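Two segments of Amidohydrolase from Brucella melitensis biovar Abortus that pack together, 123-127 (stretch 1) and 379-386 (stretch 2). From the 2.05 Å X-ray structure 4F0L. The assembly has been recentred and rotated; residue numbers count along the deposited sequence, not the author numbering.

Stretch 1, residues 123-127: TRVGE
Stretch 2 379-386: AMGRPEDG

A buried β-strand meets an irregular loop here through side-chain packing and water bridges, with no direct hydrogen bond between the two stretches and 227 Å² of surface covered, both sides summed. Stretch 1, Thr123 to Glu127, is part of a strand that continues beyond both ends; Arg124 (phi/psi -148/147) and Val125 (-124/141) have extended β angles, and Gly126 follows at -101/95. Ala379 (-59/-29) and Met380 (-85/-2) are at the end of a helix, and Gly381 (77/25) is the first residue to leave helical phi/psi, in a Schellman motif whose positive phi favours glycine. A type I turn then runs from Arg382 (-131/57) through Pro383 (-67/-20) and Glu384 (-73/-11) to Asp385 (-87/169), closed by Asp385 N to Arg382 O at 3.1 Å. Gly386 ends the stretch at 125/-175, where a CB would jam against the preceding carbonyl oxygen.

The register is marked by Gly126 and Met380, whose CA atoms are 6.5 Å apart. Met380, with chi1 m, chi2 m and chi3 p (78°), folds its thioether against the strand: its SD lies 3.6 Å from Gly126 CA and 4.0 Å from Val125 C. Glycine suits this site because an ideal CB on Gly126 would come 2.7 Å from Met380 CE, a clash. Val125 (chi1 p) and Glu127 (chi1 t) point their CA-to-CB bonds away from the loop, while Arg124 points toward it.

Arg124 is the most covered residue of the contact, with 87 Å² hidden by the loop. Its chain is extended through chi1 and chi2 (both t), then bends at chi3 (m, -68°) with chi4 at -96°; the aliphatic part packs on Met380, with Arg124 CD 3.6 Å from Met380 CB. Beyond this, Arg382 CG lies over one face of the Arg124 guanidinium, and Arg124 NH2 in turn sits over one face of the Arg382 guanidinium, 3.5 Å from Arg382 NE. Both nitrogens are donors, so this is a close approach of like charges, not a hydrogen bond.

Asp385 (chi1 -84°, chi2 -10°) offsets that charge. Within the loop it clasps Arg382 (chi1 to chi3 all m, chi4 -172°) in a two-pronged salt bridge: Arg382 NE to Asp385 OD2 and Arg382 NH2 to Asp385 OD1, each 2.9 Å. Asp385 OD2 remains 4.3 Å from Arg124 NH2, beyond a salt bridge, and two waters span the gap. One accepts from Arg124 NH2 (2.9 Å) and lies 2.6 Å from Asp385 OD2; the other accepts from Arg124 NE (3.0 Å) and donates to Asp385 OD2 (2.9 Å).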

# COMPACT_ATOMS: atom_id res chain seq x y z
N THR B 123 11.95 -15.47 -0.31
CA THR B 123 12.61 -16.76 -0.04
C THR B 123 14.04 -16.66 0.50
O THR B 123 14.65 -17.68 0.89
CB THR B 123 12.62 -17.62 -1.31
OG1 THR B 123 13.14 -16.86 -2.42
CG2 THR B 123 11.19 -18.09 -1.63
N ARG B 124 14.58 -15.45 0.55
CA ARG B 124 15.92 -15.19 1.09
C ARG B 124 15.91 -13.83 1.70
O ARG B 124 15.21 -12.94 1.21
CB ARG B 124 17.04 -15.26 0.02
CG ARG B 124 18.43 -14.94 0.52
CD ARG B 124 19.50 -15.17 -0.54
NE ARG B 124 19.64 -16.60 -0.84
CZ ARG B 124 20.55 -17.41 -0.31
NH1 ARG B 124 21.44 -16.96 0.59
NH2 ARG B 124 20.58 -18.69 -0.68
N VAL B 125 16.69 -13.65 2.76
CA VAL B 125 16.81 -12.36 3.37
C VAL B 125 18.25 -11.94 3.43
O VAL B 125 19.15 -12.74 3.68
CB VAL B 125 16.14 -12.29 4.77
CG1 VAL B 125 16.78 -13.26 5.76
CG2 VAL B 125 16.19 -10.82 5.28
N GLY B 126 18.46 -10.65 3.17
CA GLY B 126 19.75 -9.99 3.35
C GLY B 126 19.72 -9.22 4.63
O GLY B 126 19.17 -8.14 4.69
N GLU B 127 20.22 -9.84 5.69
CA GLU B 127 20.16 -9.27 7.03
C GLU B 127 21.36 -8.36 7.28
O GLU B 127 22.48 -8.82 7.46
CB GLU B 127 20.10 -10.36 8.09
CG GLU B 127 19.87 -9.84 9.50
CD GLU B 127 18.57 -9.06 9.68
OE1 GLU B 127 17.54 -9.42 9.05
OE2 GLU B 127 18.57 -8.09 10.48
N ALA B 379 22.51 -9.13 -5.67
CA ALA B 379 22.90 -8.49 -4.39
C ALA B 379 23.09 -9.51 -3.27
O ALA B 379 23.84 -9.25 -2.30
CB ALA B 379 21.86 -7.45 -3.94
N MET B 380 22.37 -10.62 -3.34
CA MET B 380 22.44 -11.64 -2.28
C MET B 380 23.62 -12.61 -2.51
O MET B 380 23.84 -13.50 -1.70
CB MET B 380 21.15 -12.45 -2.20
CG MET B 380 19.91 -11.68 -1.76
SD MET B 380 19.95 -11.00 -0.12
CE MET B 380 20.99 -9.55 -0.35
N GLY B 381 24.37 -12.44 -3.61
CA GLY B 381 25.46 -13.35 -3.93
C GLY B 381 25.01 -14.68 -4.50
O GLY B 381 25.72 -15.67 -4.41
N ARG B 382 23.81 -14.70 -5.10
CA ARG B 382 23.21 -15.93 -5.59
C ARG B 382 22.73 -15.73 -7.04
O ARG B 382 21.54 -15.91 -7.34
CB ARG B 382 22.01 -16.29 -4.72
CG ARG B 382 22.32 -16.63 -3.25
CD ARG B 382 23.04 -17.96 -3.10
NE ARG B 382 22.27 -19.03 -3.72
CZ ARG B 382 22.54 -20.33 -3.65
NH1 ARG B 382 23.57 -20.78 -2.94
NH2 ARG B 382 21.76 -21.20 -4.28
N PRO B 383 23.64 -15.35 -7.95
CA PRO B 383 23.22 -15.07 -9.32
C PRO B 383 22.73 -16.31 -10.05
O PRO B 383 21.99 -16.18 -11.02
CB PRO B 383 24.48 -14.50 -9.97
CG PRO B 383 25.61 -15.07 -9.16
CD PRO B 383 25.07 -15.06 -7.75
N GLU B 384 23.10 -17.49 -9.57
CA GLU B 384 22.65 -18.76 -10.16
C GLU B 384 21.20 -19.06 -9.88
O GLU B 384 20.63 -20.01 -10.41
CB GLU B 384 23.49 -19.93 -9.62
CG GLU B 384 23.30 -20.21 -8.11
CD GLU B 384 24.22 -19.41 -7.18
OE1 GLU B 384 24.51 -18.23 -7.43
OE2 GLU B 384 24.67 -19.99 -6.15
N ASP B 385 20.59 -18.30 -8.98
CA ASP B 385 19.25 -18.61 -8.51
C ASP B 385 18.16 -18.01 -9.41
O ASP B 385 18.44 -17.19 -10.31
CB ASP B 385 19.06 -18.13 -7.07
CG ASP B 385 19.58 -19.13 -6.03
OD1 ASP B 385 19.93 -20.29 -6.36
OD2 ASP B 385 19.58 -18.72 -4.86
N GLY B 386 16.93 -18.43 -9.17
CA GLY B 386 15.82 -18.19 -10.08
C GLY B 386 15.14 -19.48 -10.50
O GLY B 386 15.48 -20.57 -10.00
O HOH W 1 18.89 -19.90 -2.70
O HOH W 2 18.33 -16.51 -3.52